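Local coordinates for glycosyl hydrolase BlGH5_18 (PDB 7LQX), which probably hydrolyses glycosidic bonds in the breakdown of N-glycans, as a bacterial glycosidase of family 5, subfamily 18, at residues Met22-Tyr30 with Ile55-Phe66; Pro268-Ala279 with Asn305-Cys313. All blocks are in the same frame, centred on the assembly; numbering follows the deposited sequence.

Contact 1 of 2, residues Met22-Tyr30 with Ile55-Phe66; sequences MRMRFGVNY and IRNLGMDHVRVF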
loop_
_atom_site.group_PDB
_atom_site.type_symbol
_atom_site.label_atom_id
_atom_site.label_comp_id
_atom_site.label_asym_id
_atom_site.label_seq_id
_atom_site.Cartn_x
_atom_site.Cartn_y
_atom_site.Cartn_z
HETATM N N MSE A 22 -17.991 9.953 -39.174
HETATM C CA MSE A 22 -16.649 9.716 -38.644
HETATM C C MSE A 22 -16.302 10.857 -37.701
HETATM O O MSE A 22 -16.871 11.943 -37.814
HETATM C CB MSE A 22 -15.628 9.674 -39.778
HETATM C CG MSE A 22 -15.920 8.625 -40.837
HETATM SE SE MSE A 22 -15.880 6.808 -40.129
HETATM C CE MSE A 22 -13.951 6.523 -40.091
ATOM N N ARG A 23 -15.337 10.632 -36.812
ATOM C CA ARG A 23 -14.958 11.675 -35.869
ATOM C C ARG A 23 -13.720 11.254 -35.094
ATOM O O ARG A 23 -13.356 10.075 -35.061
ATOM C CB ARG A 23 -16.125 11.973 -34.919
ATOM C CG ARG A 23 -16.741 10.727 -34.264
ATOM C CD ARG A 23 -17.375 11.051 -32.904
ATOM N NE ARG A 23 -16.693 12.195 -32.329
ATOM C CZ ARG A 23 -16.471 12.406 -31.044
ATOM N NH1 ARG A 23 -16.897 11.546 -30.135
ATOM N NH2 ARG A 23 -15.824 13.499 -30.700
HETATM N N MSE A 24 -13.072 12.247 -34.478
HETATM C CA MSE A 24 -11.889 12.034 -33.646
HETATM C C MSE A 24 -12.300 12.388 -32.218
HETATM O O MSE A 24 -12.874 13.447 -31.983
HETATM C CB MSE A 24 -10.733 12.943 -34.049
HETATM C CG MSE A 24 -9.512 12.799 -33.149
HETATM SE SE MSE A 24 -8.034 13.954 -33.714
HETATM C CE MSE A 24 -7.627 13.115 -35.403
ATOM N N ARG A 25 -11.975 11.525 -31.268
ATOM C CA ARG A 25 -12.436 11.707 -29.902
ATOM C C ARG A 25 -11.519 12.663 -29.148
ATOM O O ARG A 25 -10.296 12.642 -29.319
ATOM C CB ARG A 25 -12.462 10.352 -29.191
ATOM C CG ARG A 25 -13.124 9.207 -29.961
ATOM C CD ARG A 25 -14.633 9.363 -30.087
ATOM N NE ARG A 25 -15.259 9.666 -28.806
ATOM C CZ ARG A 25 -15.736 8.764 -27.950
ATOM N NH1 ARG A 25 -15.679 7.463 -28.221
ATOM N NH2 ARG A 25 -16.278 9.184 -26.816
ATOM N N PHE A 26 -12.121 13.509 -28.313
ATOM C CA PHE A 26 -11.383 14.431 -27.450
ATOM C C PHE A 26 -11.875 14.281 -26.018
ATOM O O PHE A 26 -13.083 14.333 -25.765
ATOM C CB PHE A 26 -11.495 15.884 -27.939
ATOM C CG PHE A 26 -10.587 16.177 -29.093
ATOM C CD1 PHE A 26 -10.951 15.854 -30.394
ATOM C CD2 PHE A 26 -9.338 16.727 -28.870
ATOM C CE1 PHE A 26 -10.091 16.106 -31.448
ATOM C CE2 PHE A 26 -8.478 16.978 -29.915
ATOM C CZ PHE A 26 -8.846 16.656 -31.204
ATOM N N GLY A 27 -10.948 14.058 -25.095
ATOM C CA GLY A 27 -11.325 13.860 -23.713
ATOM C C GLY A 27 -10.177 14.164 -22.776
ATOM O O GLY A 27 -9.147 14.708 -23.178
ATOM N N VAL A 28 -10.373 13.817 -21.502
ATOM C CA VAL A 28 -9.380 14.088 -20.470
ATOM C C VAL A 28 -9.189 12.875 -19.575
ATOM O O VAL A 28 -10.110 12.089 -19.333
ATOM C CB VAL A 28 -9.713 15.325 -19.601
ATOM C CG1 VAL A 28 -9.711 16.583 -20.439
ATOM C CG2 VAL A 28 -11.043 15.149 -18.894
ATOM N N ASN A 29 -7.963 12.738 -19.087
ATOM C CA ASN A 29 -7.655 11.885 -17.950
ATOM C C ASN A 29 -8.137 12.612 -16.709
ATOM O O ASN A 29 -7.655 13.704 -16.402
ATOM C CB ASN A 29 -6.151 11.656 -17.908
ATOM C CG ASN A 29 -5.690 10.743 -19.028
ATOM O OD1 ASN A 29 -5.858 9.531 -18.944
ATOM N ND2 ASN A 29 -5.130 11.325 -20.091
ATOM N N TYR A 30 -9.112 12.027 -16.023
ATOM C CA TYR A 30 -9.830 12.716 -14.955
ATOM C C TYR A 30 -9.088 12.549 -13.638
ATOM O O TYR A 30 -8.997 11.440 -13.106
ATOM C CB TYR A 30 -11.268 12.205 -14.868
ATOM C CG TYR A 30 -12.040 12.766 -13.703
ATOM C CD1 TYR A 30 -11.986 14.109 -13.404
ATOM C CD2 TYR A 30 -12.830 11.948 -12.906
ATOM C CE1 TYR A 30 -12.685 14.636 -12.317
ATOM C CE2 TYR A 30 -13.541 12.460 -11.840
ATOM C CZ TYR A 30 -13.467 13.800 -11.547
ATOM O OH TYR A 30 -14.173 14.277 -10.458
ATOM N N ILE A 55 -15.747 19.817 -17.391
ATOM C CA ILE A 55 -15.053 19.081 -18.446
ATOM C C ILE A 55 -15.916 19.016 -19.700
ATOM O O ILE A 55 -15.445 19.285 -20.812
ATOM C CB ILE A 55 -14.673 17.679 -17.936
ATOM C CG1 ILE A 55 -13.581 17.790 -16.870
ATOM C CG2 ILE A 55 -14.235 16.792 -19.100
ATOM C CD1 ILE A 55 -13.425 16.537 -16.041
ATOM N N ARG A 56 -17.196 18.670 -19.540
ATOM C CA ARG A 56 -18.081 18.612 -20.699
ATOM C C ARG A 56 -18.143 19.963 -21.400
ATOM O O ARG A 56 -18.212 20.031 -22.634
ATOM C CB ARG A 56 -19.486 18.182 -20.267
ATOM C CG ARG A 56 -20.553 18.270 -21.364
ATOM C CD ARG A 56 -20.268 17.352 -22.550
ATOM N NE ARG A 56 -21.266 17.508 -23.612
ATOM C CZ ARG A 56 -21.221 18.444 -24.561
ATOM N NH1 ARG A 56 -20.225 19.319 -24.599
ATOM N NH2 ARG A 56 -22.175 18.509 -25.484
ATOM N N ASN A 57 -18.132 21.050 -20.628
ATOM C CA ASN A 57 -18.263 22.383 -21.203
ATOM C C ASN A 57 -17.042 22.803 -22.011
ATOM O O ASN A 57 -17.136 23.757 -22.790
ATOM C CB ASN A 57 -18.587 23.392 -20.105
ATOM C CG ASN A 57 -20.031 23.300 -19.656
ATOM O OD1 ASN A 57 -20.850 22.643 -20.301
ATOM N ND2 ASN A 57 -20.353 23.955 -18.553
ATOM N N LEU A 58 -15.910 22.112 -21.862
ATOM C CA LEU A 58 -14.787 22.277 -22.773
ATOM C C LEU A 58 -15.030 21.647 -24.135
ATOM O O LEU A 58 -14.176 21.780 -25.024
ATOM C CB LEU A 58 -13.537 21.614 -22.200
ATOM C CG LEU A 58 -12.883 22.227 -20.971
ATOM C CD1 LEU A 58 -11.651 21.390 -20.626
ATOM C CD2 LEU A 58 -12.522 23.681 -21.213
ATOM N N GLY A 59 -16.146 20.950 -24.313
ATOM C CA GLY A 59 -16.381 20.209 -25.531
ATOM C C GLY A 59 -15.789 18.822 -25.538
ATOM O O GLY A 59 -15.487 18.290 -26.615
HETATM N N MSE A 60 -15.601 18.219 -24.371
HETATM C CA MSE A 60 -15.054 16.875 -24.276
HETATM C C MSE A 60 -16.151 15.843 -24.476
HETATM O O MSE A 60 -17.300 16.060 -24.085
HETATM C CB MSE A 60 -14.418 16.664 -22.907
HETATM C CG MSE A 60 -13.325 17.647 -22.578
HETATM SE SE MSE A 60 -11.781 17.519 -23.740
HETATM C CE MSE A 60 -12.172 18.926 -24.980
ATOM N N ASP A 61 -15.795 14.712 -25.081
ATOM C CA ASP A 61 -16.736 13.622 -25.278
ATOM C C ASP A 61 -16.435 12.398 -24.424
ATOM O O ASP A 61 -17.229 11.453 -24.434
ATOM C CB ASP A 61 -16.818 13.248 -26.765
ATOM C CG ASP A 61 -15.487 12.810 -27.333
ATOM O OD1 ASP A 61 -14.983 11.755 -26.906
ATOM O OD2 ASP A 61 -14.944 13.527 -28.193
ATOM N N HIS A 62 -15.330 12.382 -23.678
ATOM C CA HIS A 62 -15.050 11.236 -22.827
ATOM C C HIS A 62 -14.079 11.609 -21.722
ATOM O O HIS A 62 -13.373 12.619 -21.789
ATOM C CB HIS A 62 -14.470 10.052 -23.622
ATOM C CG HIS A 62 -13.067 10.276 -24.107
ATOM N ND1 HIS A 62 -12.791 10.886 -25.308
ATOM C CD2 HIS A 62 -11.866 9.978 -23.554
ATOM C CE1 HIS A 62 -11.480 10.955 -25.475
ATOM N NE2 HIS A 62 -10.895 10.411 -24.426
ATOM N N VAL A 63 -14.044 10.738 -20.715
ATOM C CA VAL A 63 -13.060 10.762 -19.650
ATOM C C VAL A 63 -12.441 9.378 -19.510
ATOM O O VAL A 63 -13.064 8.355 -19.810
ATOM C CB VAL A 63 -13.679 11.198 -18.302
ATOM C CG1 VAL A 63 -14.137 12.648 -18.352
ATOM C CG2 VAL A 63 -14.833 10.285 -17.903
ATOM N N ARG A 64 -11.194 9.357 -19.044
ATOM C CA ARG A 64 -10.504 8.154 -18.587
ATOM C C ARG A 64 -10.394 8.247 -17.071
ATOM O O ARG A 64 -9.982 9.283 -16.543
ATOM C CB ARG A 64 -9.127 8.057 -19.248
ATOM C CG ARG A 64 -8.299 6.841 -18.878
ATOM C CD ARG A 64 -7.108 6.697 -19.819
ATOM N NE ARG A 64 -6.156 5.710 -19.316
ATOM C CZ ARG A 64 -4.868 5.944 -19.073
ATOM N NH1 ARG A 64 -4.326 7.133 -19.302
ATOM N NH2 ARG A 64 -4.113 4.965 -18.605
ATOM N N VAL A 65 -10.804 7.193 -16.373
ATOM C CA VAL A 65 -10.869 7.248 -14.920
ATOM C C VAL A 65 -10.103 6.097 -14.293
ATOM O O VAL A 65 -9.955 5.018 -14.876
ATOM C CB VAL A 65 -12.321 7.306 -14.402
ATOM C CG1 VAL A 65 -13.058 8.467 -15.053
ATOM C CG2 VAL A 65 -13.032 5.996 -14.672
ATOM N N PHE A 66 -9.645 6.343 -13.069
ATOM C CA PHE A 66 -8.637 5.535 -12.397
ATOM C C PHE A 66 -9.010 5.162 -10.970
ATOM O O PHE A 66 -8.669 5.885 -10.027
ATOM C CB PHE A 66 -7.308 6.299 -12.355
ATOM C CG PHE A 66 -6.824 6.763 -13.695
ATOM C CD1 PHE A 66 -5.988 5.961 -14.438
ATOM C CD2 PHE A 66 -7.206 7.985 -14.210
ATOM C CE1 PHE A 66 -5.532 6.367 -15.673
ATOM C CE2 PHE A 66 -6.750 8.406 -15.454
ATOM C CZ PHE A 66 -5.910 7.595 -16.180
HETATM O O HOH W 1 -10.467 9.205 -12.359
#
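Val28 with Val63 and Asn29 with Arg64 form parallel beta bridges between strands 25-29 and 62-65, the first two strands of the (beta/alpha)8 barrel, which helix 45-57 joins in a beta-alpha-beta unit. At the N-terminal end of this seam Asp61 is the hub. With CG between its own backbone N and carbonyl carbon (chi1 60°), its carboxylate reaches the Phe26 N-H, which OD2 takes on the syn side in a straight bond of 2.8 Å, while Arg23 NH2 comes to OD2 over the other face at 2.7 Å. Asp61 OD1 is gripped side-on by NE and NH2 of Arg25 and receives His62 ND1, in the imidazole plane, at 2.8 Å. His62 NE2 hydrogen-bonds Thr310, and Gly27 CA packs over the imidazole face. Towards the helix, Val28 CG2 meets Ile55 CG2 at 3.6 Å. Inside the barrel, Arg64 runs alongside Asn29, its NH1 donating to Asn29 OD1 at 2.9 Å, and also bridges to Asp104. Five donors on one carboxylate would probably keep Asp61 ionised, although both partner arginines have two conformers, which suggests that the salt bridges are less constant than the Phe26 and His62 bonds.

Contact 2 of 2, residues Pro268-Ala279 with Asn305-Cys313; sequences PDRPVWLQEVGA and NLWGVTWWC. With EDO (1,2-ethanediol), chain D.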
loop_
_atom_site.group_PDB
_atom_site.type_symbol
_atom_site.label_atom_id
_atom_site.label_comp_id
_atom_site.label_asym_id
_atom_site.label_seq_id
_atom_site.Cartn_x
_atom_site.Cartn_y
_atom_site.Cartn_z
ATOM N N PRO A 268 -3.906 -2.709 -40.785
ATOM C CA PRO A 268 -3.589 -1.327 -41.188
ATOM C C PRO A 268 -4.637 -0.305 -40.791
ATOM O O PRO A 268 -4.364 0.900 -40.892
ATOM C CB PRO A 268 -3.460 -1.426 -42.718
ATOM C CG PRO A 268 -4.318 -2.571 -43.074
ATOM C CD PRO A 268 -4.159 -3.576 -41.954
ATOM N N ASP A 269 -5.814 -0.740 -40.346
ATOM C CA ASP A 269 -6.870 0.149 -39.881
ATOM C C ASP A 269 -6.925 0.260 -38.360
ATOM O O ASP A 269 -7.839 0.894 -37.836
ATOM C CB ASP A 269 -8.215 -0.313 -40.456
ATOM C CG ASP A 269 -8.211 -0.340 -41.969
ATOM O OD1 ASP A 269 -7.739 0.645 -42.568
ATOM O OD2 ASP A 269 -8.651 -1.351 -42.551
ATOM N N ARG A 270 -5.964 -0.317 -37.645
ATOM C CA ARG A 270 -6.011 -0.288 -36.189
ATOM C C ARG A 270 -6.018 1.147 -35.672
ATOM O O ARG A 270 -5.158 1.948 -36.065
ATOM C CB ARG A 270 -4.806 -1.023 -35.624
ATOM C CG ARG A 270 -4.773 -1.014 -34.105
ATOM C CD ARG A 270 -3.580 -1.785 -33.628
ATOM N NE ARG A 270 -3.373 -1.849 -32.179
ATOM C CZ ARG A 270 -3.891 -2.773 -31.376
ATOM N NH1 ARG A 270 -4.727 -3.680 -31.855
ATOM N NH2 ARG A 270 -3.585 -2.767 -30.079
ATOM N N PRO A 271 -6.952 1.509 -34.795
ATOM C CA PRO A 271 -6.932 2.861 -34.224
ATOM C C PRO A 271 -5.761 3.056 -33.277
ATOM O O PRO A 271 -5.357 2.142 -32.555
ATOM C CB PRO A 271 -8.267 2.957 -33.468
ATOM C CG PRO A 271 -9.124 1.839 -34.023
ATOM C CD PRO A 271 -8.137 0.752 -34.357
ATOM N N VAL A 272 -5.230 4.274 -33.291
ATOM C CA VAL A 272 -4.220 4.729 -32.345
ATOM C C VAL A 272 -4.879 5.737 -31.410
ATOM O O VAL A 272 -5.357 6.785 -31.854
ATOM C CB VAL A 272 -3.027 5.375 -33.063
ATOM C CG1 VAL A 272 -2.032 5.890 -32.040
ATOM C CG2 VAL A 272 -2.363 4.384 -33.995
ATOM N N TRP A 273 -4.883 5.444 -30.114
ATOM C CA TRP A 273 -5.415 6.353 -29.106
ATOM C C TRP A 273 -4.237 7.035 -28.416
ATOM O O TRP A 273 -3.452 6.378 -27.734
ATOM C CB TRP A 273 -6.258 5.565 -28.101
ATOM C CG TRP A 273 -6.929 6.422 -27.071
ATOM C CD1 TRP A 273 -6.972 7.780 -27.042
ATOM C CD2 TRP A 273 -7.667 5.975 -25.926
ATOM N NE1 TRP A 273 -7.673 8.216 -25.943
ATOM C CE2 TRP A 273 -8.126 7.124 -25.250
ATOM C CE3 TRP A 273 -7.995 4.719 -25.415
ATOM C CZ2 TRP A 273 -8.879 7.052 -24.082
ATOM C CZ3 TRP A 273 -8.752 4.647 -24.268
ATOM C CH2 TRP A 273 -9.184 5.808 -23.606
ATOM N N LEU A 274 -4.101 8.341 -28.633
ATOM C CA LEU A 274 -3.208 9.176 -27.832
ATOM C C LEU A 274 -3.889 9.327 -26.477
ATOM O O LEU A 274 -4.591 10.302 -26.198
ATOM C CB LEU A 274 -3.001 10.505 -28.525
ATOM C CG LEU A 274 -1.922 11.403 -27.939
ATOM C CD1 LEU A 274 -0.610 10.687 -27.721
ATOM C CD2 LEU A 274 -1.735 12.590 -28.883
ATOM N N GLN A 275 -3.705 8.295 -25.645
ATOM C CA GLN A 275 -4.444 8.151 -24.395
ATOM C C GLN A 275 -3.903 9.050 -23.300
ATOM O O GLN A 275 -4.644 9.367 -22.361
ATOM C CB GLN A 275 -4.416 6.668 -23.999
ATOM C CG GLN A 275 -5.266 6.315 -22.800
ATOM C CD GLN A 275 -5.150 4.857 -22.390
ATOM O OE1 GLN A 275 -6.145 4.116 -22.362
ATOM N NE2 GLN A 275 -3.958 4.439 -22.078
ATOM N N GLU A 276 -2.647 9.477 -23.407
ATOM C CA GLU A 276 -2.141 10.565 -22.602
ATOM C C GLU A 276 -1.250 11.460 -23.435
ATOM O O GLU A 276 -0.371 10.976 -24.153
ATOM C CB GLU A 276 -1.259 10.101 -21.432
ATOM C CG GLU A 276 -1.969 9.295 -20.402
ATOM C CD GLU A 276 -1.073 8.832 -19.287
ATOM O OE1 GLU A 276 0.121 9.216 -19.235
ATOM O OE2 GLU A 276 -1.581 8.031 -18.475
ATOM N N VAL A 277 -1.457 12.759 -23.304
ATOM C CA VAL A 277 -0.492 13.755 -23.749
ATOM C C VAL A 277 -0.638 14.932 -22.804
ATOM O O VAL A 277 -1.756 15.379 -22.532
ATOM C CB VAL A 277 -0.710 14.150 -25.221
ATOM C CG1 VAL A 277 -2.147 14.534 -25.444
ATOM C CG2 VAL A 277 0.241 15.274 -25.618
ATOM N N GLY A 278 0.477 15.404 -22.264
ATOM C CA GLY A 278 0.487 16.546 -21.371
ATOM C C GLY A 278 1.624 17.484 -21.712
ATOM O O GLY A 278 2.445 17.199 -22.582
ATOM N N ALA A 279 1.663 18.617 -21.008
ATOM C CA ALA A 279 2.621 19.690 -21.275
ATOM C C ALA A 279 3.485 19.873 -20.035
ATOM O O ALA A 279 3.243 20.782 -19.228
ATOM C CB ALA A 279 1.894 20.985 -21.632
ATOM N N ASN A 305 -4.466 7.176 -38.648
ATOM C CA ASN A 305 -5.061 6.226 -37.719
ATOM C C ASN A 305 -5.360 6.839 -36.356
ATOM O O ASN A 305 -5.782 6.118 -35.451
ATOM C CB ASN A 305 -4.143 5.019 -37.532
ATOM C CG ASN A 305 -4.023 4.182 -38.785
ATOM O OD1 ASN A 305 -3.546 4.652 -39.811
ATOM N ND2 ASN A 305 -4.449 2.933 -38.702
ATOM N N LEU A 306 -5.149 8.140 -36.181
ATOM C CA LEU A 306 -5.391 8.748 -34.877
ATOM C C LEU A 306 -6.885 8.741 -34.565
ATOM O O LEU A 306 -7.681 9.384 -35.252
ATOM C CB LEU A 306 -4.840 10.168 -34.834
ATOM C CG LEU A 306 -4.934 10.812 -33.441
ATOM C CD1 LEU A 306 -4.118 10.058 -32.400
ATOM C CD2 LEU A 306 -4.508 12.273 -33.484
ATOM N N TRP A 307 -7.252 8.052 -33.487
ATOM C CA TRP A 307 -8.641 7.855 -33.098
ATOM C C TRP A 307 -9.104 8.882 -32.085
ATOM O O TRP A 307 -10.291 9.224 -32.054
ATOM C CB TRP A 307 -8.755 6.450 -32.494
ATOM C CG TRP A 307 -10.044 6.092 -31.835
ATOM C CD1 TRP A 307 -11.107 5.465 -32.407
ATOM C CD2 TRP A 307 -10.380 6.270 -30.455
ATOM N NE1 TRP A 307 -12.100 5.270 -31.480
ATOM C CE2 TRP A 307 -11.678 5.755 -30.273
ATOM C CE3 TRP A 307 -9.718 6.825 -29.361
ATOM C CZ2 TRP A 307 -12.323 5.778 -29.043
ATOM C CZ3 TRP A 307 -10.364 6.845 -28.144
ATOM C CH2 TRP A 307 -11.647 6.327 -27.993
ATOM N N GLY A 308 -8.209 9.360 -31.243
ATOM C CA GLY A 308 -8.602 10.280 -30.193
ATOM C C GLY A 308 -7.401 10.795 -29.440
ATOM O O GLY A 308 -6.314 10.213 -29.494
ATOM N N VAL A 309 -7.619 11.906 -28.731
ATOM C CA VAL A 309 -6.609 12.566 -27.914
ATOM C C VAL A 309 -7.217 12.786 -26.541
ATOM O O VAL A 309 -8.306 13.356 -26.427
ATOM C CB VAL A 309 -6.182 13.921 -28.515
ATOM C CG1 VAL A 309 -5.159 14.596 -27.601
ATOM C CG2 VAL A 309 -5.653 13.740 -29.929
ATOM N N THR A 310 -6.514 12.346 -25.505
ATOM C CA THR A 310 -6.978 12.454 -24.123
ATOM C C THR A 310 -5.903 13.162 -23.319
ATOM O O THR A 310 -4.829 12.608 -23.078
ATOM C CB THR A 310 -7.312 11.068 -23.577
ATOM O OG1 THR A 310 -8.194 10.417 -24.509
ATOM C CG2 THR A 310 -7.964 11.147 -22.217
ATOM N N TRP A 311 -6.186 14.404 -22.938
ATOM C CA TRP A 311 -5.169 15.234 -22.306
ATOM C C TRP A 311 -4.904 14.747 -20.882
ATOM O O TRP A 311 -5.824 14.344 -20.168
ATOM C CB TRP A 311 -5.583 16.732 -22.323
ATOM C CG TRP A 311 -4.341 17.559 -22.227
ATOM C CD1 TRP A 311 -3.800 18.127 -21.104
ATOM C CD2 TRP A 311 -3.431 17.836 -23.292
ATOM N NE1 TRP A 311 -2.616 18.750 -21.418
ATOM C CE2 TRP A 311 -2.366 18.582 -22.755
ATOM C CE3 TRP A 311 -3.420 17.534 -24.659
ATOM C CZ2 TRP A 311 -1.300 19.018 -23.530
ATOM C CZ3 TRP A 311 -2.357 17.968 -25.421
ATOM C CH2 TRP A 311 -1.310 18.697 -24.854
ATOM N N TRP A 312 -3.629 14.741 -20.482
ATOM C CA TRP A 312 -3.246 14.550 -19.083
ATOM C C TRP A 312 -2.933 15.941 -18.526
ATOM O O TRP A 312 -1.890 16.501 -18.860
ATOM C CB TRP A 312 -2.020 13.631 -18.921
ATOM C CG TRP A 312 -1.855 13.394 -17.464
ATOM C CD1 TRP A 312 -1.292 14.244 -16.563
ATOM C CD2 TRP A 312 -2.351 12.282 -16.713
ATOM N NE1 TRP A 312 -1.406 13.734 -15.295
ATOM C CE2 TRP A 312 -2.045 12.524 -15.361
ATOM C CE3 TRP A 312 -3.015 11.098 -17.055
ATOM C CZ2 TRP A 312 -2.386 11.627 -14.346
ATOM C CZ3 TRP A 312 -3.352 10.209 -16.054
ATOM C CH2 TRP A 312 -3.039 10.480 -14.713
ATOM N N CYS A 313 -3.801 16.509 -17.668
ATOM C CA CYS A 313 -4.957 15.879 -17.053
ATOM C C CYS A 313 -6.051 16.936 -16.878
ATOM O O CYS A 313 -5.866 18.108 -17.225
ATOM C CB CYS A 313 -4.601 15.286 -15.695
ATOM S SG CYS A 313 -3.694 16.386 -14.600
HETATM C C1 EDO D . 0.233 9.129 -16.030
HETATM O O1 EDO D . 0.234 7.830 -16.626
HETATM C C2 EDO D . 0.012 8.964 -14.529
HETATM O O2 EDO D . 1.063 8.134 -14.006
HETATM O O HOH W 2 -0.735 19.389 -19.360
#
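Trp273 and Trp307 both set CG anti to the backbone N (chi1 -176° and 171°), which sends their indoles the same way from neighbouring strands and brings the edge of Trp307 against the face of Trp273. CZ3 of Trp307 sits 3.6 Å from CD2 of Trp273, with the planes 64° apart in an edge-to-face pair. The opposite face of Trp273 is covered by Gln275 CG, and its NE1 donates in the ring plane to Thr310 OG1 at 2.7 Å. The indole is thus fixed on both faces and at its edge. Where strand 272-277 begins, the Asn305 amide spends both ND2 hydrogens on backbone carbonyls, those of Pro268 and Arg270. At the other end, Val277 O lies over the centre of the Trp311 ring, 3.1 Å from CD2, while also accepting from Trp312 N. In the conformer described, Val277 CG1 packs 3.4 Å from Trp311 CE3, and Trp311 NE1 donates to a water at 2.9 Å, which also accepts from Ala279 N. A serine in place of Trp311 would probably leave Val277 and Gly278 without their aromatic cover and the water without one donor. A cis peptide follows Trp312, a feature known from clan GH-A enzymes. Over the Trp312 face lies 1,2-ethanediol, probably from the crystallisation liquor, its C2 3.4 Å from CH2 and its O1 donating to Glu276 OE2 at 2.6 Å. Glu276 lies near the C-terminal end of barrel strand seven, where such enzymes carry their nucleophile; a carboxylate beside an aromatic platform, here occupied by a diol, is consistent with a sugar-binding pocket.

How the contacts relate
Contacts 1 and 2 are both buried and each closes a beta-alpha-beta unit of one barrel: contact 1 joins strands one and two, contact 2 strands seven and eight. Contact 2 lies deeper, its centre about 7 Å from that of the chain against about 14 Å for contact 1, which reaches the surface at Arg23. Strands 25-29 and 306-312 are neighbours, so the two abut: Arg25 O to Val309 N, 2.8 Å, is a probable hydrogen bond, and Asn29 CB packs against Trp312 CE3. Contact 1 relies on a charged cluster at the N-terminal end of the strands, contact 2 on tryptophans and backbone carbonyls. Towards the C-terminal ends the Arg64-Glu276 salt bridge unites them beside the bound diol.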